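Local coordinates for protein Bd3459 (Bdellovibrio bacteriovorus, PDB 5CEC) that is probably a serine-type D-Ala-D-Ala peptidase of a predatory bacterium, held here in a complex with its ankyrin-repeat immunity protein Bd3460, at residues 70-76 and 284-290; 123-128 and 429-435; 274-278 and 312-316; 349-355 and 416-420. The protein carries 1 engineered substitution. All blocks are in the same frame, centred on the assembly; numbering follows the deposited sequence.

Contact 1. Residues 70-76 and 284-290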
loop_
_atom_site.group_PDB
_atom_site.type_symbol
_atom_site.label_atom_id
_atom_site.label_comp_id
_atom_site.label_asym_id
_atom_site.label_seq_id
_atom_site.Cartn_x
_atom_site.Cartn_y
_atom_site.Cartn_z
ATOM N N SER A 70 -0.816 -9.149 1.326
ATOM C CA SER A 70 -1.101 -8.323 0.163
ATOM C C SER A 70 -0.168 -8.537 -1.030
ATOM O O SER A 70 -0.419 -7.951 -2.082
ATOM C CB SER A 70 -1.182 -6.826 0.527
ATOM O OG SER A 70 -2.380 -6.544 1.239
ATOM N N ILE A 71 0.865 -9.381 -0.949
ATOM C CA ILE A 71 1.512 -9.763 -2.218
ATOM C C ILE A 71 0.571 -10.552 -3.115
ATOM O O ILE A 71 0.775 -10.609 -4.335
ATOM C CB ILE A 71 2.891 -10.413 -2.069
ATOM C CG1 ILE A 71 2.795 -11.876 -1.598
ATOM C CG2 ILE A 71 3.802 -9.542 -1.246
ATOM C CD1 ILE A 71 4.147 -12.575 -1.505
ATOM N N SER A 72 -0.522 -11.058 -2.556
ATOM C CA SER A 72 -1.633 -11.546 -3.363
ATOM C C SER A 72 -2.025 -10.576 -4.484
ATOM O O SER A 72 -2.484 -10.972 -5.546
ATOM C CB SER A 72 -2.888 -11.738 -2.503
ATOM O OG SER A 72 -2.752 -12.763 -1.569
ATOM N N LYS A 73 -1.915 -9.273 -4.196
ATOM C CA LYS A 73 -2.327 -8.258 -5.191
ATOM C C LYS A 73 -1.493 -8.301 -6.463
ATOM O O LYS A 73 -1.978 -7.885 -7.498
ATOM C CB LYS A 73 -2.354 -6.865 -4.555
ATOM C CG LYS A 73 -3.315 -6.734 -3.386
ATOM C CD LYS A 73 -3.430 -5.306 -2.901
ATOM C CE LYS A 73 -4.511 -5.133 -1.863
ATOM N NZ LYS A 73 -4.183 -5.764 -0.570
ATOM N N VAL A 74 -0.267 -8.814 -6.377
ATOM C CA VAL A 74 0.531 -8.965 -7.591
ATOM C C VAL A 74 -0.058 -10.080 -8.484
ATOM O O VAL A 74 -0.022 -9.992 -9.708
ATOM C CB VAL A 74 2.005 -9.228 -7.287
ATOM C CG1 VAL A 74 2.790 -9.323 -8.583
ATOM C CG2 VAL A 74 2.604 -8.122 -6.425
ATOM N N VAL A 75 -0.615 -11.114 -7.864
ATOM C CA VAL A 75 -1.270 -12.185 -8.614
ATOM C C VAL A 75 -2.536 -11.646 -9.277
ATOM O O VAL A 75 -2.791 -11.872 -10.473
ATOM C CB VAL A 75 -1.598 -13.382 -7.709
ATOM C CG1 VAL A 75 -2.139 -14.529 -8.547
ATOM C CG2 VAL A 75 -0.331 -13.877 -6.987
ATOM N N THR A 76 -3.310 -10.876 -8.522
ATOM C CA THR A 76 -4.512 -10.214 -9.107
ATOM C C THR A 76 -4.113 -9.273 -10.274
ATOM O O THR A 76 -4.826 -9.208 -11.267
ATOM C CB THR A 76 -5.260 -9.486 -7.997
ATOM O OG1 THR A 76 -5.556 -10.442 -6.964
ATOM C CG2 THR A 76 -6.528 -8.838 -8.501
ATOM N N ILE A 284 -1.226 -22.967 -5.145
ATOM C CA ILE A 284 -1.836 -21.668 -4.885
ATOM C C ILE A 284 -3.318 -21.827 -4.588
ATOM O O ILE A 284 -4.013 -22.538 -5.296
ATOM C CB ILE A 284 -1.608 -20.708 -6.091
ATOM C CG1 ILE A 284 -2.188 -19.314 -5.820
ATOM C CG2 ILE A 284 -2.150 -21.279 -7.402
ATOM C CD1 ILE A 284 -1.636 -18.233 -6.732
ATOM N N GLU A 285 -3.790 -21.184 -3.520
ATOM C CA GLU A 285 -5.183 -21.288 -3.136
ATOM C C GLU A 285 -5.635 -19.912 -2.711
ATOM O O GLU A 285 -5.210 -19.394 -1.679
ATOM C CB GLU A 285 -5.366 -22.302 -2.031
ATOM C CG GLU A 285 -6.806 -22.506 -1.630
ATOM C CD GLU A 285 -6.969 -23.448 -0.461
ATOM O OE1 GLU A 285 -6.194 -24.426 -0.341
ATOM O OE2 GLU A 285 -7.899 -23.220 0.331
ATOM N N PHE A 286 -6.479 -19.321 -3.539
ATOM C CA PHE A 286 -7.008 -18.001 -3.307
ATOM C C PHE A 286 -8.493 -18.039 -2.940
ATOM O O PHE A 286 -9.252 -18.922 -3.365
ATOM C CB PHE A 286 -6.849 -17.134 -4.568
ATOM C CG PHE A 286 -5.562 -16.342 -4.624
ATOM C CD1 PHE A 286 -4.344 -16.887 -4.212
ATOM C CD2 PHE A 286 -5.572 -15.041 -5.109
ATOM C CE1 PHE A 286 -3.179 -16.129 -4.280
ATOM C CE2 PHE A 286 -4.399 -14.300 -5.187
ATOM C CZ PHE A 286 -3.212 -14.833 -4.776
ATOM N N HIS A 287 -8.895 -17.050 -2.157
ATOM C CA HIS A 287 -10.285 -16.808 -1.869
ATOM C C HIS A 287 -10.705 -15.371 -2.125
ATOM O O HIS A 287 -11.906 -15.096 -2.098
ATOM C CB HIS A 287 -10.586 -17.175 -0.408
ATOM C CG HIS A 287 -10.095 -18.529 -0.027
ATOM N ND1 HIS A 287 -10.832 -19.659 -0.282
ATOM C CD2 HIS A 287 -8.923 -18.950 0.504
ATOM C CE1 HIS A 287 -10.152 -20.722 0.097
ATOM N NE2 HIS A 287 -8.995 -20.319 0.591
ATOM N N ASN A 288 -9.754 -14.454 -2.327
ATOM C CA ASN A 288 -10.071 -13.085 -2.635
ATOM C C ASN A 288 -8.899 -12.483 -3.377
ATOM O O ASN A 288 -7.866 -13.145 -3.571
ATOM C CB ASN A 288 -10.477 -12.298 -1.372
ATOM C CG ASN A 288 -9.355 -12.155 -0.357
ATOM O OD1 ASN A 288 -8.188 -12.194 -0.670
ATOM N ND2 ASN A 288 -9.730 -12.025 0.902
ATOM N N GLY A 289 -9.042 -11.240 -3.814
ATOM C CA GLY A 289 -8.010 -10.595 -4.594
ATOM C C GLY A 289 -6.967 -9.865 -3.780
ATOM O O GLY A 289 -5.893 -9.568 -4.270
ATOM N N SER A 290 -7.301 -9.563 -2.526
ATOM C CA SER A 290 -6.509 -8.664 -1.706
ATOM C C SER A 290 -5.472 -9.321 -0.820
ATOM O O SER A 290 -4.471 -8.679 -0.466
ATOM C CB SER A 290 -7.429 -7.795 -0.852
ATOM O OG SER A 290 -8.168 -8.603 0.005
#

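Contact 2. Residues 123-128 and 429-435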
loop_
_atom_site.group_PDB
_atom_site.type_symbol
_atom_site.label_atom_id
_atom_site.label_comp_id
_atom_site.label_asym_id
_atom_site.label_seq_id
_atom_site.Cartn_x
_atom_site.Cartn_y
_atom_site.Cartn_z
ATOM N N PHE A 123 -14.724 14.320 -10.580
ATOM C CA PHE A 123 -14.417 14.526 -12.000
ATOM C C PHE A 123 -15.672 14.455 -12.851
ATOM O O PHE A 123 -15.878 15.298 -13.731
ATOM C CB PHE A 123 -13.376 13.530 -12.477
ATOM C CG PHE A 123 -12.963 13.731 -13.911
ATOM C CD1 PHE A 123 -12.211 14.847 -14.305
ATOM C CD2 PHE A 123 -13.369 12.849 -14.882
ATOM C CE1 PHE A 123 -11.866 15.045 -15.632
ATOM C CE2 PHE A 123 -13.020 13.049 -16.214
ATOM C CZ PHE A 123 -12.279 14.149 -16.587
ATOM N N LEU A 124 -16.522 13.478 -12.586
ATOM C CA LEU A 124 -17.762 13.381 -13.344
ATOM C C LEU A 124 -18.627 14.636 -13.172
ATOM O O LEU A 124 -19.209 15.128 -14.144
ATOM C CB LEU A 124 -18.552 12.126 -12.974
ATOM C CG LEU A 124 -19.947 11.967 -13.591
ATOM C CD1 LEU A 124 -19.876 12.105 -15.105
ATOM C CD2 LEU A 124 -20.588 10.671 -13.182
ATOM N N ILE A 125 -18.727 15.119 -11.936
ATOM C CA ILE A 125 -19.524 16.317 -11.679
ATOM C C ILE A 125 -18.938 17.531 -12.383
ATOM O O ILE A 125 -19.692 18.327 -12.987
ATOM C CB ILE A 125 -19.751 16.534 -10.177
ATOM C CG1 ILE A 125 -20.621 15.413 -9.619
ATOM C CG2 ILE A 125 -20.407 17.881 -9.903
ATOM C CD1 ILE A 125 -20.552 15.248 -8.130
ATOM N N SER A 126 -17.623 17.686 -12.297
ATOM C CA SER A 126 -16.935 18.731 -13.071
ATOM C C SER A 126 -17.281 18.627 -14.579
ATOM O O SER A 126 -17.599 19.626 -15.235
ATOM C CB SER A 126 -15.424 18.615 -12.878
ATOM O OG SER A 126 -14.736 19.471 -13.754
ATOM N N GLU A 127 -17.252 17.415 -15.104
ATOM C CA GLU A 127 -17.578 17.195 -16.511
ATOM C C GLU A 127 -19.027 17.496 -16.834
ATOM O O GLU A 127 -19.298 18.090 -17.876
ATOM C CB GLU A 127 -17.255 15.754 -16.910
ATOM C CG GLU A 127 -15.758 15.544 -17.106
ATOM C CD GLU A 127 -15.256 16.369 -18.266
ATOM O OE1 GLU A 127 -15.511 15.955 -19.405
ATOM O OE2 GLU A 127 -14.722 17.493 -18.064
ATOM N N LEU A 128 -19.959 17.069 -15.981
ATOM C CA LEU A 128 -21.368 17.415 -16.189
ATOM C C LEU A 128 -21.508 18.929 -16.258
ATOM O O LEU A 128 -22.147 19.456 -17.187
ATOM C CB LEU A 128 -22.261 16.810 -15.094
ATOM C CG LEU A 128 -22.369 15.275 -15.133
ATOM C CD1 LEU A 128 -23.013 14.773 -13.852
ATOM C CD2 LEU A 128 -23.128 14.757 -16.325
ATOM N N PHE A 429 -8.732 8.929 -13.246
ATOM C CA PHE A 429 -9.027 9.477 -14.568
ATOM C C PHE A 429 -7.739 10.076 -15.126
ATOM O O PHE A 429 -6.794 10.363 -14.361
ATOM C CB PHE A 429 -10.152 10.530 -14.480
ATOM C CG PHE A 429 -9.892 11.607 -13.465
ATOM C CD1 PHE A 429 -9.164 12.737 -13.796
ATOM C CD2 PHE A 429 -10.384 11.495 -12.169
ATOM C CE1 PHE A 429 -8.911 13.695 -12.859
ATOM C CE2 PHE A 429 -10.142 12.474 -11.224
ATOM C CZ PHE A 429 -9.400 13.572 -11.580
ATOM N N ASP A 430 -7.718 10.327 -16.432
ATOM C CA ASP A 430 -6.609 11.053 -17.050
ATOM C C ASP A 430 -7.162 11.969 -18.137
ATOM O O ASP A 430 -8.362 12.171 -18.206
ATOM C CB ASP A 430 -5.508 10.092 -17.517
ATOM C CG ASP A 430 -5.879 9.309 -18.769
ATOM O OD1 ASP A 430 -7.035 9.397 -19.240
ATOM O OD2 ASP A 430 -4.992 8.602 -19.311
ATOM N N LYS A 431 -6.290 12.475 -19.003
ATOM C CA LYS A 431 -6.703 13.413 -20.061
ATOM C C LYS A 431 -7.582 12.795 -21.162
ATOM O O LYS A 431 -8.099 13.521 -22.000
ATOM C CB LYS A 431 -5.477 14.133 -20.637
ATOM C CG LYS A 431 -4.610 13.278 -21.554
ATOM C CD LYS A 431 -3.414 14.048 -22.113
ATOM C CE LYS A 431 -2.313 14.240 -21.086
ATOM N NZ LYS A 431 -1.191 15.062 -21.617
ATOM N N TYR A 432 -7.797 11.471 -21.136
ATOM C CA TYR A 432 -8.751 10.826 -22.057
ATOM C C TYR A 432 -10.070 10.450 -21.408
ATOM O O TYR A 432 -10.923 9.839 -22.043
ATOM C CB TYR A 432 -8.099 9.634 -22.775
ATOM C CG TYR A 432 -6.904 10.062 -23.589
ATOM C CD1 TYR A 432 -7.062 10.631 -24.863
ATOM C CD2 TYR A 432 -5.615 9.948 -23.074
ATOM C CE1 TYR A 432 -5.961 11.053 -25.592
ATOM C CE2 TYR A 432 -4.509 10.347 -23.814
ATOM C CZ TYR A 432 -4.694 10.914 -25.057
ATOM O OH TYR A 432 -3.607 11.317 -25.785
ATOM N N SER A 433 -10.255 10.869 -20.146
ATOM C CA SER A 433 -11.451 10.536 -19.393
ATOM C C SER A 433 -12.598 11.505 -19.555
ATOM O O SER A 433 -13.688 11.240 -19.066
ATOM C CB SER A 433 -11.124 10.430 -17.898
ATOM O OG SER A 433 -10.172 9.393 -17.646
ATOM N N TYR A 434 -12.374 12.618 -20.247
ATOM C CA TYR A 434 -13.427 13.598 -20.432
ATOM C C TYR A 434 -14.682 12.958 -21.019
ATOM O O TYR A 434 -14.601 12.064 -21.866
ATOM C CB TYR A 434 -12.969 14.721 -21.337
ATOM C CG TYR A 434 -11.824 15.543 -20.782
ATOM C CD1 TYR A 434 -12.032 16.417 -19.727
ATOM C CD2 TYR A 434 -10.542 15.484 -21.340
ATOM C CE1 TYR A 434 -11.017 17.205 -19.238
ATOM C CE2 TYR A 434 -9.513 16.270 -20.844
ATOM C CZ TYR A 434 -9.756 17.117 -19.780
ATOM O OH TYR A 434 -8.771 17.922 -19.286
ATOM N N LEU A 435 -15.844 13.414 -20.576
ATOM C CA LEU A 435 -17.094 12.901 -21.108
ATOM C C LEU A 435 -17.181 13.200 -22.571
ATOM O O LEU A 435 -17.106 14.356 -22.966
ATOM C CB LEU A 435 -18.299 13.573 -20.507
ATOM C CG LEU A 435 -18.996 13.105 -19.295
ATOM C CD1 LEU A 435 -20.211 13.985 -19.000
ATOM C CD2 LEU A 435 -19.409 11.638 -19.447
#

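Contact 3. Residues 274-278 and 312-316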
loop_
_atom_site.group_PDB
_atom_site.type_symbol
_atom_site.label_atom_id
_atom_site.label_comp_id
_atom_site.label_asym_id
_atom_site.label_seq_id
_atom_site.Cartn_x
_atom_site.Cartn_y
_atom_site.Cartn_z
ATOM N N ALA A 274 -4.633 -22.492 -13.402
ATOM C CA ALA A 274 -4.392 -23.832 -13.886
ATOM C C ALA A 274 -3.961 -23.788 -15.342
ATOM O O ALA A 274 -3.021 -24.474 -15.735
ATOM C CB ALA A 274 -5.636 -24.698 -13.713
ATOM N N GLY A 275 -4.669 -23.009 -16.154
ATOM C CA GLY A 275 -4.291 -22.835 -17.546
ATOM C C GLY A 275 -3.032 -22.033 -17.784
ATOM O O GLY A 275 -2.308 -22.313 -18.729
ATOM N N LYS A 276 -2.749 -21.059 -16.914
ATOM C CA LYS A 276 -1.574 -20.199 -17.077
ATOM C C LYS A 276 -0.287 -20.887 -16.618
ATOM O O LYS A 276 0.763 -20.761 -17.250
ATOM C CB LYS A 276 -1.807 -18.915 -16.269
ATOM C CG LYS A 276 -0.730 -17.859 -16.380
ATOM C CD LYS A 276 -0.709 -17.166 -17.717
ATOM C CE LYS A 276 0.456 -16.203 -17.788
ATOM N NZ LYS A 276 0.379 -15.337 -18.985
ATOM N N MET A 277 -0.377 -21.597 -15.501
ATOM C CA MET A 277 0.790 -22.086 -14.776
ATOM C C MET A 277 0.813 -23.583 -14.602
ATOM O O MET A 277 1.765 -24.088 -14.050
ATOM C CB MET A 277 0.835 -21.438 -13.379
ATOM C CG MET A 277 0.774 -19.930 -13.382
ATOM S SD MET A 277 2.344 -19.216 -13.887
ATOM C CE MET A 277 2.143 -17.517 -13.432
ATOM N N GLN A 278 -0.252 -24.268 -15.025
ATOM C CA GLN A 278 -0.420 -25.707 -14.756
ATOM C C GLN A 278 -0.330 -25.901 -13.237
ATOM O O GLN A 278 0.233 -26.876 -12.749
ATOM C CB GLN A 278 0.592 -26.563 -15.541
ATOM C CG GLN A 278 0.399 -26.516 -17.053
ATOM C CD GLN A 278 0.672 -25.139 -17.642
ATOM O OE1 GLN A 278 1.788 -24.617 -17.523
ATOM N NE2 GLN A 278 -0.346 -24.528 -18.259
ATOM N N LYS A 312 7.160 -17.162 -10.500
ATOM C CA LYS A 312 6.499 -17.403 -11.789
ATOM C C LYS A 312 5.521 -16.301 -12.165
ATOM O O LYS A 312 5.452 -15.846 -13.300
ATOM C CB LYS A 312 5.790 -18.740 -11.828
ATOM C CG LYS A 312 6.709 -19.956 -11.729
ATOM C CD LYS A 312 5.912 -21.250 -11.655
ATOM C CE LYS A 312 5.280 -21.614 -12.989
ATOM N NZ LYS A 312 6.259 -22.092 -14.018
ATOM N N VAL A 313 4.816 -15.806 -11.152
ATOM C CA VAL A 313 3.908 -14.684 -11.353
ATOM C C VAL A 313 4.671 -13.447 -11.800
ATOM O O VAL A 313 4.232 -12.756 -12.742
ATOM C CB VAL A 313 3.083 -14.428 -10.065
ATOM C CG1 VAL A 313 2.405 -13.062 -10.079
ATOM C CG2 VAL A 313 2.053 -15.535 -9.893
ATOM N N LEU A 314 5.790 -13.156 -11.145
ATOM C CA LEU A 314 6.611 -11.999 -11.552
ATOM C C LEU A 314 7.113 -12.138 -12.999
ATOM O O LEU A 314 7.042 -11.184 -13.792
ATOM C CB LEU A 314 7.772 -11.782 -10.601
ATOM C CG LEU A 314 7.306 -11.245 -9.215
ATOM C CD1 LEU A 314 8.378 -11.534 -8.174
ATOM C CD2 LEU A 314 6.937 -9.766 -9.252
ATOM N N TYR A 315 7.628 -13.320 -13.339
ATOM C CA TYR A 315 8.117 -13.579 -14.699
ATOM C C TYR A 315 7.027 -13.333 -15.724
ATOM O O TYR A 315 7.229 -12.632 -16.742
ATOM C CB TYR A 315 8.600 -15.011 -14.817
ATOM C CG TYR A 315 9.032 -15.346 -16.201
ATOM C CD1 TYR A 315 8.117 -15.773 -17.157
ATOM C CD2 TYR A 315 10.355 -15.200 -16.570
ATOM C CE1 TYR A 315 8.518 -16.072 -18.433
ATOM C CE2 TYR A 315 10.773 -15.474 -17.850
ATOM C CZ TYR A 315 9.856 -15.919 -18.807
ATOM O OH TYR A 315 10.211 -16.199 -20.069
ATOM N N SER A 316 5.844 -13.875 -15.454
ATOM C CA SER A 316 4.704 -13.762 -16.363
ATOM C C SER A 316 4.161 -12.346 -16.464
ATOM O O SER A 316 3.777 -11.904 -17.552
ATOM C CB SER A 316 3.603 -14.758 -15.981
ATOM O OG SER A 316 4.035 -16.091 -16.148
HETATM O O HOH W 1 2.799 -13.921 -19.338
#

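Contact 4. Residues 349-355 and 416-420. With SO4 (sulfate ion), chain F.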
loop_
_atom_site.group_PDB
_atom_site.type_symbol
_atom_site.label_atom_id
_atom_site.label_comp_id
_atom_site.label_asym_id
_atom_site.label_seq_id
_atom_site.Cartn_x
_atom_site.Cartn_y
_atom_site.Cartn_z
ATOM N N VAL A 349 20.357 0.073 -0.220
ATOM C CA VAL A 349 20.554 -0.334 -1.610
ATOM C C VAL A 349 19.254 -0.558 -2.382
ATOM O O VAL A 349 19.277 -0.572 -3.611
ATOM C CB VAL A 349 21.449 -1.561 -1.725
ATOM C CG1 VAL A 349 22.852 -1.222 -1.252
ATOM C CG2 VAL A 349 20.895 -2.784 -1.004
ATOM N N MET A 350 18.128 -0.741 -1.697
ATOM C CA MET A 350 16.857 -0.872 -2.399
ATOM C C MET A 350 16.354 0.407 -3.037
ATOM O O MET A 350 15.562 0.354 -3.969
ATOM C CB MET A 350 15.767 -1.384 -1.460
ATOM C CG MET A 350 15.944 -2.847 -1.067
ATOM S SD MET A 350 14.743 -3.466 0.111
ATOM C CE MET A 350 15.098 -2.499 1.574
ATOM N N ALA A 351 16.713 1.556 -2.463
ATOM C CA ALA A 351 16.167 2.823 -2.933
ATOM C C ALA A 351 16.488 2.994 -4.407
ATOM O O ALA A 351 17.626 2.959 -4.799
ATOM C CB ALA A 351 16.716 3.961 -2.092
ATOM N N GLY A 352 15.444 3.209 -5.201
ATOM C CA GLY A 352 15.576 3.454 -6.626
ATOM C C GLY A 352 15.877 2.253 -7.492
ATOM O O GLY A 352 15.925 2.389 -8.714
ATOM N N SER A 353 16.180 1.102 -6.876
ATOM C CA SER A 353 16.548 -0.113 -7.615
ATOM C C SER A 353 15.476 -1.187 -7.574
ATOM O O SER A 353 15.524 -2.128 -8.352
ATOM C CB SER A 353 17.807 -0.721 -7.002
ATOM O OG SER A 353 17.556 -1.225 -5.701
ATOM N N THR A 354 14.553 -1.087 -6.626
ATOM C CA THR A 354 13.687 -2.196 -6.239
ATOM C C THR A 354 12.237 -1.820 -6.495
ATOM O O THR A 354 11.787 -0.757 -6.083
ATOM C CB THR A 354 13.934 -2.532 -4.777
ATOM O OG1 THR A 354 15.299 -2.917 -4.646
ATOM C CG2 THR A 354 13.057 -3.669 -4.294
ATOM N N THR A 355 11.531 -2.719 -7.178
ATOM C CA THR A 355 10.106 -2.569 -7.482
ATOM C C THR A 355 9.436 -3.661 -6.691
ATOM O O THR A 355 9.747 -4.835 -6.921
ATOM C CB THR A 355 9.826 -2.711 -8.984
ATOM O OG1 THR A 355 10.686 -1.815 -9.716
ATOM C CG2 THR A 355 8.420 -2.417 -9.328
ATOM N N PRO A 416 23.329 -2.021 -6.325
ATOM C CA PRO A 416 22.140 -1.572 -6.994
ATOM C C PRO A 416 22.463 -0.848 -8.283
ATOM O O PRO A 416 23.564 -0.262 -8.447
ATOM C CB PRO A 416 21.511 -0.608 -5.975
ATOM C CG PRO A 416 22.652 -0.059 -5.220
ATOM C CD PRO A 416 23.573 -1.253 -5.089
ATOM N N LYS A 417 21.496 -0.911 -9.186
ATOM C CA LYS A 417 21.475 -0.076 -10.373
ATOM C C LYS A 417 20.128 0.601 -10.402
ATOM O O LYS A 417 19.097 -0.063 -10.379
ATOM C CB LYS A 417 21.703 -0.909 -11.634
ATOM C CG LYS A 417 21.704 -0.094 -12.923
ATOM C CD LYS A 417 21.866 -0.957 -14.168
ATOM C CE LYS A 417 22.073 -0.081 -15.397
ATOM N NZ LYS A 417 21.480 -0.685 -16.622
ATOM N N ALA A 418 20.131 1.929 -10.473
ATOM C CA ALA A 418 18.900 2.700 -10.503
ATOM C C ALA A 418 18.102 2.340 -11.741
ATOM O O ALA A 418 18.652 2.294 -12.855
ATOM C CB ALA A 418 19.196 4.193 -10.467
ATOM N N ILE A 419 16.810 2.066 -11.558
ATOM C CA ILE A 419 15.926 1.873 -12.707
ATOM C C ILE A 419 15.556 3.210 -13.325
ATOM O O ILE A 419 15.716 4.262 -12.709
ATOM C CB ILE A 419 14.667 1.043 -12.376
ATOM C CG1 ILE A 419 13.747 1.752 -11.388
ATOM C CG2 ILE A 419 15.088 -0.308 -11.838
ATOM C CD1 ILE A 419 12.404 1.067 -11.218
ATOM N N LYS A 420 15.091 3.148 -14.560
ATOM C CA LYS A 420 14.600 4.331 -15.256
ATOM C C LYS A 420 13.155 4.498 -14.807
ATOM O O LYS A 420 12.290 3.714 -15.175
ATOM C CB LYS A 420 14.697 4.165 -16.785
ATOM C CG LYS A 420 14.122 5.328 -17.580
ATOM C CD LYS A 420 13.913 4.958 -19.045
ATOM C CE LYS A 420 13.005 5.964 -19.740
ATOM N NZ LYS A 420 12.817 5.639 -21.181
HETATM S S SO4 F . 23.407 4.005 -10.719
HETATM O O1 SO4 F . 23.361 5.447 -10.384
HETATM O O2 SO4 F . 24.788 3.478 -10.550
HETATM O O3 SO4 F . 22.483 3.296 -9.817
HETATM O O4 SO4 F . 22.976 3.825 -12.126
HETATM O O HOH W 2 15.146 4.987 -9.935
#

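Contact 1. Residues 70-76 and 284-290
Lys73 NZ donates a hydrogen bond to Ser290 O at 2.9 Å, meeting a lone pair in the carbonyl plane. The lysine chain stays extended as far as CE and then bends (chi4 70°), which turns the ammonium nitrogen between that carbonyl and the hydroxyl of Ser70. A second bond runs from Lys73 NZ to Ser70 OG, at 2.7 Å, and a third reaches the side-chain oxygen of Asn253. Ser70 OG approaches Ser290 O to 3.4 Å and also hydrogen-bonds a sulfate ion, probably from the crystallisation liquor. Gly289 O, one residue earlier in the loop, accepts from Thr76 OG1 at 2.9 Å, again on a lone pair in the carbonyl plane. The threonine hydroxyl is opposite its own carbonyl carbon (chi1 -56°), the rotation that brings it to the loop. Two consecutive loop carbonyls are therefore tied to the helix by side chains. The Ser290 hydroxyl instead bonds to Asp257. Apolar packing continues the join: Phe286 CZ meets Val75 CB at 3.6 Å, the ring running obliquely to the valine, with Ser72 O at its edge, in plane. Ile284 CD1 adds a looser touch on Val75 CG1 at 4.2 Å. Ser70 and Lys73 fit an SxxK pattern at a helix start, as in the serine peptidases of the beta-lactamase clan. The shared contacts of lysine, serine and loop carbonyl are consistent with an active-site cleft in which the 284-290 loop helps fix the lysine.

Contact 2. Residues 123-128 and 429-435
Phe123 and Phe429 face each other in an offset stack, their centroids 4.3 Å apart and planes tilted by only 8°. Phe123 CG leaves anti to the backbone N (chi1 -177°), which swings the ring off the helix toward the 429-435 loop. The stack is supplemented by CH-pi contact: Phe123 CB lies over the Phe429 ring, 3.8 Å from its centroid. On its other face the Phe123 ring carries Glu127 CG, offset toward the rim, so it is sandwiched between the Phe429 ring and the aliphatic part of Glu127. Its edge abuts the loop backbone, with Phe123 CE2 at 3.4 Å from Ser433 O. Tyr434 completes an aromatic cluster, its ring oblique to Phe123 and its hydroxyl bonded to the Gln204 backbone. Glu127 bends back at chi2 and accepts from Leu435 N at OE1, 2.8 Å away, on the anti side of the carboxylate. Glu127 OE1 also pairs with Arg130 in a salt bridge, while OE2 comes to 3.3 Å from Tyr434 CD1 near the ring plane. One helical turn on from Leu124, Leu128 CD2 meets Leu435 CD1 at 4.0 Å. The loop itself is shaped by a type I turn from Asp430 to Ser433, with an Asx turn at Asp430. Helix 188-200 packs on Phe429, strand 231-236 lies against Phe123 and Leu435, and the loop leads straight into edge strand 436-437 of the mixed sheet.

Contact 3. Residues 274-278 and 312-316
Two helices pack here: the C-terminal end of helix 265-277 lies against helix 307-322, with the Met277 side chain as the main bridge. Met277 bends at chi2 (-75°), and its methyl group slips over the 312-316 turn. Met277 CE stands 3.6 Å from Ser316 OG. The same methyl meets Val313, with Met277 CE 4.1 Å from Val313 CG2. Lys312 passes alongside in the opposite sense, its CE 3.9 Å from Met277 SD, and thus flanks the thioether with its aliphatic stem. Nearer the surface, Lys276 CE touches Ser316 CB at 3.9 Å. The Lys276 ammonium group forms a salt bridge with Asp82 and donates to a water 2.8 Å from NZ, which in turn donates to Ser316 O. No direct hydrogen bond links 274-278 to 312-316, so the link is methionine packing edged by a water bridge. Gln278, with positive phi, is the first residue to leave helical geometry and ends helix 265-277. Helix 72-84 completes the junction, its Leu78 touching both Met277 and Val313, while Leu314 and Tyr315 rest on strand 376-385. Three helices thus meet in a small cluster beside a central antiparallel sheet, as in the transpeptidase fold of penicillin-binding proteins.

Contact 4. Residues 349-355 and 416-420
Pro416, Ile419 and Ser353 carry most of this interface. The proline ring lies against Val349: Pro416 CB is 3.3 Å from Val349 O, and its CD comes to 3.9 Å from Val349 CG1, the two side chains crossing at about a right angle. Ser353 CB fills the next position, 3.8 Å from Pro416 CB. The serine OG occupies the site between backbone N and carbonyl carbon (chi1 68°), from where it donates to Val349 O at 2.8 Å in the carbonyl plane. This bond closes the 349-353 turn beside the proline. Ile419 is fixed by its backbone: its N donates to Gly352 O at 3.0 Å, almost straight (163°) and nearly along the C=O axis. A water donates both to Gly352 O and to Ile419 O, so the glycine carbonyl takes two bonds. Farther on, the Ile419 and Thr355 side chains cross at about a right angle, Ile419 CD1 3.7 Å from Thr355 OG1. On the outer side, Ala418 N donates to O3 of a sulfate, 2.8 Å away, probably from the crystallisation liquor. Val349 is also bonded through its backbone to the chain of Bd3460, whose Gly175 packs on it, so the Val349 end borders the immunity protein. The 416-420 segment covers the start of strand 354-361, which carries what looks like a K(T/S)G-type motif, consistent with the strand lining the active site in beta-lactamase-clan enzymes.

Overall arrangement
Contacts 1 and 3 share the helix 72-84 neighbourhood: their centres are 13 Å apart, and Val74 and Val75 of the first pack on Val313 and Leu314 of the second. Contact 1 holds the putative catalytic serine and lysine, and contact 3 packs against the same helix through Val313. Contact 4, centred about 25 Å from each, lies nearer by closest atoms, about 8 Å from contact 1 and 6 Å from contact 3, and joins the strand with the KTG-like motif to the Bd3460 interface. Contact 2 stands apart, its centre 31 Å from that of contact 1 and across the chain's centre, in a separate region built round the mixed sheet.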